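Local coordinates for protein beta sliding clamp (Caulobacter crescentus, PDB 5WCE) that probably encircles DNA as a head-to-tail homodimeric ring and tethers DNA polymerases and other proteins to it, giving them processivity, at residues A[139-144]-A[220-226]; A[282-286]-A[313-317]. One frame throughout, in Å; residues are numbered along the deposited sequence. Where two conformers were deposited one is given.

After the N-terminal domain the chain reaches strand 136-139 of the central domain. Interaction 1 closes a loop there: after 75 intervening residues, 14 helical and 30 in strands, the link from helix 210-220 to strand 226-231 returns to the start of helix 140-148. Interaction 2 opens only after that loop has closed, so the two follow in series and neither nest nor cross. It closes a shorter loop of 26 residues in the C-terminal domain, joining the end of helix 273-284 to strand 314-320 at the subunit interface. The centres of interactions 1 and 2 lie about 40 Å apart, and the nearest atoms of interactions 1 and 2 about 27 Å, without touching.

Interaction 1 of 2, residues A[139-144]-A[220-226]; sequences DTNELI and MESAGET
Segment 139-144 is the end of a strand turning directly into a helix. D139 is still extended (phi/psi -52/129) and serves as N-cap, its OD1 accepting from E142 N at 3.0 Å; T140 to I144 are alpha-helical. In segment 220-226 a type I turn from M220 to A223, with A223 N to M220 O at 3.3 Å, leads through G224 (-89/-153) and E225 to extended T226. D139 and T226 form an antiparallel non-hydrogen-bonded pair, CA to CA 4.4 Å, with diverging side chains, where strands 136-139 and 226-231 meet.

Two hydrogen bonds converge on T140: its N donates to E225 O (2.9 Å, 168°), and its OG1, in rotamer m, donates to G224 O (2.8 Å). At the helix start T140 CG2 also meets A223 CB at 4.1 Å.

Further along the helix, M220 (chi1 m, chi2 t) brings CE to 3.5 Å from L143 CD2 and SD to 3.9 Å from I144 CG1. V227 touches T140 and L143, and F240 touches M220 and A223.

This is a helix-sheet junction of the central domain. Chemically, directional hydrogen bonds fix the helix start to the loop backbone, with M220 packing one turn on.

Interaction 2 of 2, residues A[282-286]-A[313-317]; sequences RVATI and GQAVE
R282 and V283 are helical (phi/psi -56/-56 and -67/-29), near the end of helix 273-284, and the chain runs on to I286 (-69/-11). It lies over one face of an extended strand that follows G313 (-82/141), running from Q314 (-126/147) to E317 (-144/135). A315 and E317 point their CA-to-CB bonds toward segment 282-286, Q314 and V316 away. V283 faces A315, CA to CA 5.0 Å, and I286 faces G313 at 6.4 Å.

A two-pronged salt bridge joins R282 to E317: NE donates to OE1 (2.8 Å, 172°) and NH2 to OE2 (2.9 Å, 157°). R282 (chi1 -93°, between wells, chi2 t, chi3 m) meets E317 (chi1 and chi2 t) at its guanidinium edge. The remaining nitrogen, R282 NH1, donates to K87 O of the second subunit, whose S112 OG makes a weak hydrogen bond to E317 OE1. T285 OG1 hydrogen-bonds to D281 O and to K87 NZ of the second subunit.

This is the dimer interface of the ring: residues 314-317 pair in an antiparallel ladder with a strand of the second subunit. On the other edge, A315 and E317 bond through their backbones to V307 and L305. N309 satisfies G313 N through OD1 and I286 O through ND2.

V283 CB lies 3.9 Å from A315 CB, V283 CG1 3.7 Å from E317 CB, and I286 CG1 (chi1 and chi2 p) 3.7 Å from A315 CB.

Interaction 1 of 2, residues A[139-144]-A[220-226]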
loop_
_atom_site.group_PDB
_atom_site.type_symbol
_atom_site.label_atom_id
_atom_site.label_comp_id
_atom_site.label_asym_id
_atom_site.label_seq_id
_atom_site.Cartn_x
_atom_site.Cartn_y
_atom_site.Cartn_z
ATOM N N ASP A 139 -32.938 -1.819 -3.045
ATOM C CA ASP A 139 -32.080 -1.902 -4.218
ATOM C C ASP A 139 -30.596 -1.724 -3.858
ATOM O O ASP A 139 -30.202 -0.747 -3.185
ATOM C CB ASP A 139 -32.526 -0.858 -5.265
ATOM C CG ASP A 139 -31.700 -0.933 -6.490
ATOM O OD1 ASP A 139 -30.564 -0.404 -6.544
ATOM O OD2 ASP A 139 -32.160 -1.589 -7.410
ATOM N N THR A 140 -29.763 -2.640 -4.318
ATOM C CA THR A 140 -28.383 -2.716 -3.890
ATOM C C THR A 140 -27.560 -1.514 -4.320
ATOM O O THR A 140 -26.736 -1.001 -3.561
ATOM C CB THR A 140 -27.704 -4.011 -4.418
ATOM O OG1 THR A 140 -28.383 -5.172 -3.892
ATOM C CG2 THR A 140 -26.270 -4.075 -4.010
ATOM N N ASN A 141 -27.743 -1.122 -5.569
ATOM C CA ASN A 141 -27.046 0.062 -6.099
ATOM C C ASN A 141 -27.457 1.335 -5.357
ATOM O O ASN A 141 -26.607 2.149 -5.055
ATOM C CB ASN A 141 -27.282 0.180 -7.604
ATOM C CG ASN A 141 -26.466 -0.854 -8.408
ATOM O OD1 ASN A 141 -25.366 -1.310 -8.013
ATOM N ND2 ASN A 141 -26.989 -1.185 -9.553
ATOM N N GLU A 142 -28.748 1.464 -5.044
ATOM C CA GLU A 142 -29.260 2.519 -4.185
ATOM C C GLU A 142 -28.578 2.540 -2.811
ATOM O O GLU A 142 -28.153 3.629 -2.349
ATOM C CB GLU A 142 -30.762 2.450 -4.059
ATOM C CG GLU A 142 -31.534 2.772 -5.343
ATOM C CD GLU A 142 -31.272 4.200 -5.799
ATOM O OE1 GLU A 142 -31.799 5.106 -5.173
ATOM O OE2 GLU A 142 -30.530 4.394 -6.765
ATOM N N LEU A 143 -28.445 1.359 -2.171
ATOM C CA LEU A 143 -27.808 1.306 -0.866
ATOM C C LEU A 143 -26.339 1.680 -0.960
ATOM O O LEU A 143 -25.789 2.402 -0.091
ATOM C CB LEU A 143 -28.037 -0.074 -0.227
ATOM C CG LEU A 143 -27.740 -0.247 1.242
ATOM C CD1 LEU A 143 -28.492 0.816 2.026
ATOM C CD2 LEU A 143 -28.187 -1.677 1.655
ATOM N N ILE A 144 -25.704 1.216 -2.041
ATOM C CA ILE A 144 -24.304 1.522 -2.298
ATOM C C ILE A 144 -24.150 3.060 -2.417
ATOM O O ILE A 144 -23.245 3.599 -1.838
ATOM C CB ILE A 144 -23.731 0.782 -3.537
ATOM C CG1 ILE A 144 -23.418 -0.678 -3.178
ATOM C CG2 ILE A 144 -22.438 1.471 -4.054
ATOM C CD1 ILE A 144 -23.040 -1.546 -4.393
ATOM N N MET A 220 -21.812 -5.871 -0.043
ATOM C CA MET A 220 -22.565 -5.348 -1.175
ATOM C C MET A 220 -21.863 -5.490 -2.507
ATOM O O MET A 220 -22.555 -5.562 -3.500
ATOM C CB MET A 220 -22.896 -3.874 -0.976
ATOM C CG MET A 220 -24.068 -3.711 -0.071
ATOM S SD MET A 220 -24.347 -1.990 0.337
ATOM C CE MET A 220 -24.705 -2.190 2.080
ATOM N N GLU A 221 -20.523 -5.532 -2.535
ATOM C CA GLU A 221 -19.818 -5.677 -3.814
ATOM C C GLU A 221 -20.157 -7.014 -4.505
ATOM O O GLU A 221 -20.155 -7.062 -5.725
ATOM C CB GLU A 221 -18.313 -5.428 -3.724
ATOM C CG GLU A 221 -17.774 -4.730 -4.982
ATOM C CD GLU A 221 -18.083 -3.232 -5.034
ATOM O OE1 GLU A 221 -17.212 -2.433 -4.658
ATOM O OE2 GLU A 221 -19.193 -2.830 -5.428
ATOM N N SER A 222 -20.495 -8.060 -3.740
ATOM C CA SER A 222 -20.840 -9.396 -4.278
ATOM C C SER A 222 -22.345 -9.719 -4.217
ATOM O O SER A 222 -22.726 -10.865 -4.506
ATOM C CB SER A 222 -20.116 -10.473 -3.461
ATOM O OG SER A 222 -18.710 -10.278 -3.321
ATOM N N ALA A 223 -23.198 -8.749 -3.856
ATOM C CA ALA A 223 -24.623 -8.992 -3.654
ATOM C C ALA A 223 -25.373 -9.069 -4.959
ATOM O O ALA A 223 -24.814 -8.798 -5.991
ATOM C CB ALA A 223 -25.233 -7.889 -2.768
ATOM N N GLY A 224 -26.657 -9.408 -4.874
ATOM C CA GLY A 224 -27.590 -9.445 -5.997
ATOM C C GLY A 224 -28.294 -8.121 -6.238
ATOM O O GLY A 224 -27.765 -7.061 -5.875
ATOM N N GLU A 225 -29.493 -8.162 -6.805
ATOM C CA GLU A 225 -30.209 -6.912 -7.154
ATOM C C GLU A 225 -30.652 -6.111 -5.929
ATOM O O GLU A 225 -30.734 -4.866 -5.969
ATOM C CB GLU A 225 -31.468 -7.207 -8.009
ATOM C CG GLU A 225 -31.211 -7.686 -9.447
ATOM C CD GLU A 225 -30.620 -6.600 -10.349
ATOM O OE1 GLU A 225 -31.387 -5.864 -11.029
ATOM O OE2 GLU A 225 -29.375 -6.477 -10.369
ATOM N N THR A 226 -31.002 -6.837 -4.858
ATOM C CA THR A 226 -31.435 -6.217 -3.627
ATOM C C THR A 226 -30.694 -6.800 -2.435
ATOM O O THR A 226 -30.101 -7.874 -2.498
ATOM C CB THR A 226 -32.957 -6.313 -3.399
ATOM O OG1 THR A 226 -33.340 -7.659 -3.263
ATOM C CG2 THR A 226 -33.750 -5.720 -4.551
#

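Interaction 2 of 2, residues A[282-286]-A[313-317]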
loop_
_atom_site.group_PDB
_atom_site.type_symbol
_atom_site.label_atom_id
_atom_site.label_comp_id
_atom_site.label_asym_id
_atom_site.label_seq_id
_atom_site.Cartn_x
_atom_site.Cartn_y
_atom_site.Cartn_z
ATOM N N ARG A 282 -3.733 21.789 -5.921
ATOM C CA ARG A 282 -2.471 22.463 -6.180
ATOM C C ARG A 282 -1.975 23.334 -5.038
ATOM O O ARG A 282 -0.837 23.165 -4.558
ATOM C CB ARG A 282 -2.531 23.345 -7.431
ATOM C CG ARG A 282 -2.096 22.673 -8.675
ATOM C CD ARG A 282 -1.929 23.662 -9.791
ATOM N NE ARG A 282 -3.237 24.147 -10.231
ATOM C CZ ARG A 282 -4.079 23.498 -11.032
ATOM N NH1 ARG A 282 -3.787 22.295 -11.515
ATOM N NH2 ARG A 282 -5.236 24.081 -11.350
ATOM N N VAL A 283 -2.812 24.297 -4.611
ATOM C CA VAL A 283 -2.364 25.258 -3.600
ATOM C C VAL A 283 -2.120 24.576 -2.258
ATOM O O VAL A 283 -1.240 25.015 -1.520
ATOM C CB VAL A 283 -3.299 26.461 -3.461
ATOM C CG1 VAL A 283 -3.289 27.278 -4.740
ATOM C CG2 VAL A 283 -4.701 26.068 -3.087
ATOM N N ALA A 284 -2.842 23.495 -1.970
ATOM C CA ALA A 284 -2.644 22.744 -0.724
ATOM C C ALA A 284 -1.315 21.946 -0.657
ATOM O O ALA A 284 -0.852 21.605 0.422
ATOM C CB ALA A 284 -3.809 21.799 -0.484
ATOM N N THR A 285 -0.756 21.669 -1.821
ATOM C CA THR A 285 0.551 21.081 -1.941
ATOM C C THR A 285 1.674 21.769 -1.254
ATOM O O THR A 285 2.694 21.095 -1.037
ATOM C CB THR A 285 1.021 21.017 -3.398
ATOM O OG1 THR A 285 -0.015 20.415 -4.163
ATOM C CG2 THR A 285 2.234 20.118 -3.559
ATOM N N ILE A 286 1.606 23.065 -0.987
ATOM C CA ILE A 286 2.775 23.669 -0.276
ATOM C C ILE A 286 2.861 23.165 1.172
ATOM O O ILE A 286 3.881 23.436 1.795
ATOM C CB ILE A 286 2.966 25.233 -0.240
ATOM C CG1 ILE A 286 1.707 25.936 0.055
ATOM C CG2 ILE A 286 3.735 25.811 -1.447
ATOM C CD1 ILE A 286 0.996 25.474 1.265
ATOM N N GLY A 313 6.108 29.073 3.446
ATOM C CA GLY A 313 5.689 28.861 2.070
ATOM C C GLY A 313 4.281 29.341 1.806
ATOM O O GLY A 313 3.414 29.132 2.632
ATOM N N GLN A 314 4.058 29.937 0.641
ATOM C CA GLN A 314 2.733 30.403 0.194
ATOM C C GLN A 314 2.357 29.826 -1.193
ATOM O O GLN A 314 3.236 29.646 -2.046
ATOM C CB GLN A 314 2.781 31.915 0.051
ATOM C CG GLN A 314 1.457 32.538 -0.289
ATOM C CD GLN A 314 1.585 34.035 -0.591
ATOM O OE1 GLN A 314 2.162 34.768 0.197
ATOM N NE2 GLN A 314 1.020 34.497 -1.727
ATOM N N ALA A 315 1.058 29.580 -1.409
ATOM C CA ALA A 315 0.514 29.222 -2.727
ATOM C C ALA A 315 -0.781 29.929 -2.991
ATOM O O ALA A 315 -1.709 29.859 -2.145
ATOM C CB ALA A 315 0.287 27.737 -2.804
ATOM N N VAL A 316 -0.872 30.607 -4.137
ATOM C CA VAL A 316 -2.088 31.282 -4.583
ATOM C C VAL A 316 -2.536 30.826 -5.962
ATOM O O VAL A 316 -1.694 30.728 -6.883
ATOM C CB VAL A 316 -1.844 32.778 -4.633
ATOM C CG1 VAL A 316 -3.086 33.574 -4.977
ATOM C CG2 VAL A 316 -1.325 33.217 -3.290
ATOM N N GLU A 317 -3.852 30.659 -6.135
ATOM C CA GLU A 317 -4.436 30.440 -7.464
ATOM C C GLU A 317 -5.779 31.110 -7.621
ATOM O O GLU A 317 -6.620 31.019 -6.704
ATOM C CB GLU A 317 -4.528 28.935 -7.804
ATOM C CG GLU A 317 -5.112 28.645 -9.168
ATOM C CD GLU A 317 -4.781 27.276 -9.691
ATOM O OE1 GLU A 317 -3.962 26.554 -9.079
ATOM O OE2 GLU A 317 -5.325 26.909 -10.763
#